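Local coordinates for protein putative oxidoreductase (Yersinia pestis, PDB 3KUX) that is a putative oxidoreductase that probably binds a nicotinamide adenine dinucleotide cofactor through its Rossmann-fold domain, at residues 17-29 with 258-270. Numbering follows the deposited sequence.
Sequences YASKTFHAPLIMG and QEDRLKAGERLPQ
Leu262 supplies the apolar centre of the contact, its CB and two methyls meeting three residues of helix 17-28. Its CD1 meets Phe22 CD1 at 4.1 Å, its CD2 approaches Pro25 CB, and its CB packs on Thr21 CG2 (4.0 Å). Further along, where the chain has left helix 258-263 through a Schellman motif at Gly265, Leu268 CD2 packs on Leu26 CD2 (4.0 Å) and its CB on the CA of Gly29. Pro303 of helix 303-313 touches both leucines of this second cluster.

The polar part is slighter. Glu259, extended beyond CG, brings OE2 to the ring edges of both Tyr17 and Phe22; Tyr17 OH donates a weak hydrogen bond to Glu259 OE2 (3.3 Å), and the carboxylate is turned 60° from the tyrosine ring. With CG anti to its N (chi1 172°), Tyr17 turns one face of its ring to Thr21 OG1, which lies over the ring centre and donates a hydrogen bond to Tyr17 O (2.7 Å). CG and CD of Lys263 cross obliquely at the Tyr17 hydroxyl.

The two helices cross nearly perpendicularly (95°), joining the first helix of the Rossmann fold to the C-terminal domain. Cohesion therefore rests mainly on apolar packing, with one weak polar link at the Tyr17 end.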
loop_
_atom_site.group_PDB
_atom_site.type_symbol
_atom_site.label_atom_id
_atom_site.label_comp_id
_atom_site.label_asym_id
_atom_site.label_seq_id
_atom_site.Cartn_x
_atom_site.Cartn_y
_atom_site.Cartn_z
ATOM N N TYR A 17 0.984 7.881 -13.183
ATOM C CA TYR A 17 1.256 6.452 -13.227
ATOM C C TYR A 17 0.280 5.664 -12.346
ATOM O O TYR A 17 -0.100 4.536 -12.672
ATOM C CB TYR A 17 2.694 6.171 -12.796
ATOM C CG TYR A 17 2.985 4.702 -12.646
ATOM C CD1 TYR A 17 3.426 3.948 -13.728
ATOM C CD2 TYR A 17 2.799 4.059 -11.427
ATOM C CE1 TYR A 17 3.685 2.594 -13.597
ATOM C CE2 TYR A 17 3.056 2.706 -11.285
ATOM C CZ TYR A 17 3.498 1.979 -12.373
ATOM O OH TYR A 17 3.756 0.637 -12.235
ATOM N N ALA A 18 -0.122 6.266 -11.230
ATOM C CA ALA A 18 -1.019 5.602 -10.291
ATOM C C ALA A 18 -2.458 5.526 -10.807
ATOM O O ALA A 18 -3.099 4.482 -10.701
ATOM C CB ALA A 18 -0.966 6.280 -8.932
ATOM N N SER A 19 -2.964 6.626 -11.359
ATOM C CA SER A 19 -4.333 6.655 -11.875
ATOM C C SER A 19 -4.485 5.686 -13.037
ATOM O O SER A 19 -5.458 4.930 -13.130
ATOM C CB SER A 19 -4.697 8.063 -12.339
ATOM O OG SER A 19 -4.843 8.936 -11.238
ATOM N N LYS A 20 -3.495 5.730 -13.919
ATOM C CA LYS A 20 -3.424 4.892 -15.099
ATOM C C LYS A 20 -3.309 3.417 -14.723
ATOM O O LYS A 20 -4.007 2.564 -15.276
ATOM C CB LYS A 20 -2.213 5.337 -15.925
ATOM C CG LYS A 20 -1.575 4.275 -16.800
ATOM C CD LYS A 20 -1.748 4.585 -18.282
ATOM C CE LYS A 20 -0.718 3.835 -19.121
ATOM N NZ LYS A 20 -0.788 2.354 -18.905
ATOM N N THR A 21 -2.437 3.124 -13.765
ATOM C CA THR A 21 -2.086 1.747 -13.443
ATOM C C THR A 21 -3.031 1.090 -12.435
ATOM O O THR A 21 -3.428 -0.059 -12.606
ATOM C CB THR A 21 -0.634 1.653 -12.931
ATOM O OG1 THR A 21 0.253 2.199 -13.913
ATOM C CG2 THR A 21 -0.249 0.212 -12.667
ATOM N N PHE A 22 -3.395 1.816 -11.386
ATOM C CA PHE A 22 -4.191 1.229 -10.318
ATOM C C PHE A 22 -5.618 1.746 -10.280
ATOM O O PHE A 22 -6.569 1.006 -10.535
ATOM C CB PHE A 22 -3.537 1.483 -8.961
ATOM C CG PHE A 22 -2.184 0.850 -8.808
ATOM C CD1 PHE A 22 -2.066 -0.505 -8.527
ATOM C CD2 PHE A 22 -1.030 1.608 -8.935
ATOM C CE1 PHE A 22 -0.817 -1.093 -8.381
ATOM C CE2 PHE A 22 0.221 1.023 -8.794
ATOM C CZ PHE A 22 0.326 -0.329 -8.516
ATOM N N HIS A 23 -5.766 3.022 -9.960
ATOM C CA HIS A 23 -7.075 3.576 -9.632
ATOM C C HIS A 23 -8.136 3.444 -10.724
ATOM O O HIS A 23 -9.244 2.976 -10.461
ATOM C CB HIS A 23 -6.916 5.003 -9.128
ATOM C CG HIS A 23 -5.931 5.110 -8.010
ATOM N ND1 HIS A 23 -6.165 4.568 -6.766
ATOM C CD2 HIS A 23 -4.688 5.648 -7.959
ATOM C CE1 HIS A 23 -5.120 4.790 -5.987
ATOM N NE2 HIS A 23 -4.211 5.444 -6.686
ATOM N N ALA A 24 -7.807 3.848 -11.945
ATOM C CA ALA A 24 -8.769 3.724 -13.037
ATOM C C ALA A 24 -9.186 2.266 -13.227
ATOM O O ALA A 24 -10.344 1.917 -13.021
ATOM C CB ALA A 24 -8.210 4.307 -14.332
ATOM N N PRO A 25 -8.230 1.406 -13.604
ATOM C CA PRO A 25 -8.533 0.009 -13.890
ATOM C C PRO A 25 -9.287 -0.670 -12.757
ATOM O O PRO A 25 -10.177 -1.475 -13.013
ATOM C CB PRO A 25 -7.149 -0.621 -14.045
ATOM C CG PRO A 25 -6.269 0.500 -14.453
ATOM C CD PRO A 25 -6.795 1.703 -13.742
ATOM N N LEU A 26 -8.934 -0.346 -11.515
ATOM C CA LEU A 26 -9.512 -1.018 -10.346
ATOM C C LEU A 26 -10.907 -0.517 -9.980
ATOM O O LEU A 26 -11.772 -1.308 -9.601
ATOM C CB LEU A 26 -8.575 -0.908 -9.141
ATOM C CG LEU A 26 -7.395 -1.884 -9.121
ATOM C CD1 LEU A 26 -6.435 -1.546 -7.996
ATOM C CD2 LEU A 26 -7.882 -3.324 -8.995
ATOM N N ILE A 27 -11.120 0.794 -10.078
ATOM C CA ILE A 27 -12.447 1.369 -9.886
ATOM C C ILE A 27 -13.365 0.899 -11.000
ATOM O O ILE A 27 -14.510 0.518 -10.763
ATOM C CB ILE A 27 -12.432 2.905 -9.934
ATOM C CG1 ILE A 27 -11.468 3.485 -8.900
ATOM C CG2 ILE A 27 -13.830 3.444 -9.702
ATOM C CD1 ILE A 27 -11.456 5.002 -8.877
HETATM N N MSE A 28 -12.848 0.933 -12.220
HETATM C CA MSE A 28 -13.586 0.475 -13.380
HETATM C C MSE A 28 -14.076 -0.956 -13.183
HETATM O O MSE A 28 -15.207 -1.289 -13.533
HETATM C CB MSE A 28 -12.702 0.558 -14.624
HETATM C CG MSE A 28 -13.469 0.790 -15.913
HETATM SE SE MSE A 28 -14.383 2.525 -15.941
HETATM C CE MSE A 28 -15.903 2.107 -14.778
ATOM N N GLY A 29 -13.220 -1.795 -12.609
ATOM C CA GLY A 29 -13.509 -3.220 -12.492
ATOM C C GLY A 29 -14.339 -3.575 -11.277
ATOM O O GLY A 29 -14.635 -4.743 -11.032
ATOM N N GLN A 258 0.198 -8.547 -9.716
ATOM C CA GLN A 258 -0.843 -7.673 -10.257
ATOM C C GLN A 258 -0.294 -6.415 -10.921
ATOM O O GLN A 258 -0.738 -6.036 -12.006
ATOM C CB GLN A 258 -1.856 -7.284 -9.181
ATOM C CG GLN A 258 -2.481 -8.453 -8.462
ATOM C CD GLN A 258 -3.403 -8.012 -7.345
ATOM O OE1 GLN A 258 -4.505 -7.513 -7.590
ATOM N NE2 GLN A 258 -2.960 -8.197 -6.107
ATOM N N GLU A 259 0.662 -5.760 -10.273
ATOM C CA GLU A 259 1.156 -4.485 -10.780
ATOM C C GLU A 259 1.578 -4.565 -12.250
ATOM O O GLU A 259 1.209 -3.709 -13.054
ATOM C CB GLU A 259 2.307 -3.958 -9.927
ATOM C CG GLU A 259 2.685 -2.521 -10.262
ATOM C CD GLU A 259 3.660 -1.908 -9.268
ATOM O OE1 GLU A 259 4.394 -2.664 -8.589
ATOM O OE2 GLU A 259 3.689 -0.659 -9.174
ATOM N N ASP A 260 2.346 -5.594 -12.596
ATOM C CA ASP A 260 2.809 -5.770 -13.967
ATOM C C ASP A 260 1.652 -5.921 -14.946
ATOM O O ASP A 260 1.629 -5.284 -16.000
ATOM C CB ASP A 260 3.754 -6.974 -14.073
ATOM C CG ASP A 260 5.161 -6.658 -13.582
ATOM O OD1 ASP A 260 5.709 -5.602 -13.970
ATOM O OD2 ASP A 260 5.724 -7.465 -12.813
ATOM N N ARG A 261 0.686 -6.760 -14.590
ATOM C CA ARG A 261 -0.440 -7.033 -15.470
ATOM C C ARG A 261 -1.335 -5.809 -15.654
ATOM O O ARG A 261 -1.935 -5.626 -16.715
ATOM C CB ARG A 261 -1.232 -8.242 -14.972
ATOM C CG ARG A 261 -0.469 -9.555 -15.119
ATOM C CD ARG A 261 -1.219 -10.719 -14.492
ATOM N NE ARG A 261 -2.543 -10.909 -15.082
ATOM C CZ ARG A 261 -3.393 -11.859 -14.707
ATOM N NH1 ARG A 261 -3.060 -12.702 -13.741
ATOM N NH2 ARG A 261 -4.572 -11.965 -15.294
ATOM N N LEU A 262 -1.415 -4.966 -14.632
ATOM C CA LEU A 262 -2.162 -3.718 -14.756
ATOM C C LEU A 262 -1.394 -2.760 -15.652
ATOM O O LEU A 262 -1.962 -2.172 -16.570
ATOM C CB LEU A 262 -2.438 -3.092 -13.387
ATOM C CG LEU A 262 -3.447 -3.853 -12.517
ATOM C CD1 LEU A 262 -3.567 -3.242 -11.123
ATOM C CD2 LEU A 262 -4.807 -3.921 -13.205
ATOM N N LYS A 263 -0.097 -2.616 -15.384
ATOM C CA LYS A 263 0.802 -1.867 -16.260
ATOM C C LYS A 263 0.589 -2.248 -17.721
ATOM O O LYS A 263 0.530 -1.383 -18.597
ATOM C CB LYS A 263 2.264 -2.131 -15.886
ATOM C CG LYS A 263 2.865 -1.129 -14.915
ATOM C CD LYS A 263 4.070 -1.711 -14.186
ATOM C CE LYS A 263 5.094 -2.290 -15.156
ATOM N NZ LYS A 263 5.635 -1.257 -16.080
ATOM N N ALA A 264 0.480 -3.549 -17.973
ATOM C CA ALA A 264 0.346 -4.055 -19.334
ATOM C C ALA A 264 -1.027 -3.751 -19.932
ATOM O O ALA A 264 -1.274 -4.031 -21.106
ATOM C CB ALA A 264 0.645 -5.553 -19.386
ATOM N N GLY A 265 -1.916 -3.178 -19.125
ATOM C CA GLY A 265 -3.211 -2.703 -19.617
ATOM C C GLY A 265 -4.384 -3.651 -19.431
ATOM O O GLY A 265 -5.487 -3.381 -19.909
ATOM N N GLU A 266 -4.154 -4.763 -18.736
ATOM C CA GLU A 266 -5.205 -5.749 -18.506
ATOM C C GLU A 266 -6.382 -5.141 -17.762
ATOM O O GLU A 266 -6.199 -4.332 -16.859
ATOM C CB GLU A 266 -4.670 -6.952 -17.730
ATOM C CG GLU A 266 -3.626 -7.765 -18.477
ATOM C CD GLU A 266 -3.488 -9.167 -17.924
ATOM O OE1 GLU A 266 -4.457 -9.650 -17.302
ATOM O OE2 GLU A 266 -2.419 -9.788 -18.112
ATOM N N ARG A 267 -7.588 -5.540 -18.154
ATOM C CA ARG A 267 -8.816 -5.044 -17.549
ATOM C C ARG A 267 -9.473 -6.141 -16.709
ATOM O O ARG A 267 -9.338 -7.330 -17.010
ATOM C CB ARG A 267 -9.791 -4.586 -18.638
ATOM C CG ARG A 267 -9.192 -3.674 -19.697
ATOM C CD ARG A 267 -9.280 -2.208 -19.294
ATOM N NE ARG A 267 -8.876 -1.301 -20.372
ATOM C CZ ARG A 267 -9.702 -0.810 -21.295
ATOM N NH1 ARG A 267 -10.987 -1.141 -21.287
ATOM N NH2 ARG A 267 -9.241 0.010 -22.231
ATOM N N LEU A 268 -10.180 -5.744 -15.655
ATOM C CA LEU A 268 -10.962 -6.694 -14.873
ATOM C C LEU A 268 -12.279 -6.989 -15.590
ATOM O O LEU A 268 -12.787 -6.140 -16.326
ATOM C CB LEU A 268 -11.235 -6.143 -13.471
ATOM C CG LEU A 268 -10.157 -6.293 -12.390
ATOM C CD1 LEU A 268 -8.778 -5.906 -12.900
ATOM C CD2 LEU A 268 -10.534 -5.473 -11.161
ATOM N N PRO A 269 -12.832 -8.199 -15.391
ATOM C CA PRO A 269 -12.278 -9.260 -14.563
ATOM C C PRO A 269 -11.416 -10.208 -15.380
ATOM O O PRO A 269 -11.555 -10.265 -16.598
ATOM C CB PRO A 269 -13.525 -10.001 -14.101
ATOM C CG PRO A 269 -14.456 -9.887 -15.264
ATOM C CD PRO A 269 -14.127 -8.595 -15.976
ATOM N N GLN A 270 -10.537 -10.942 -14.704
ATOM C CA GLN A 270 -9.753 -12.001 -15.333
ATOM C C GLN A 270 -9.971 -13.314 -14.591
ATOM O O GLN A 270 -9.896 -13.365 -13.363
ATOM C CB GLN A 270 -8.261 -11.658 -15.317
ATOM C CG GLN A 270 -7.865 -10.494 -16.202
ATOM C CD GLN A 270 -7.955 -10.822 -17.673
ATOM O OE1 GLN A 270 -7.940 -9.930 -18.516
ATOM N NE2 GLN A 270 -8.053 -12.107 -17.991
#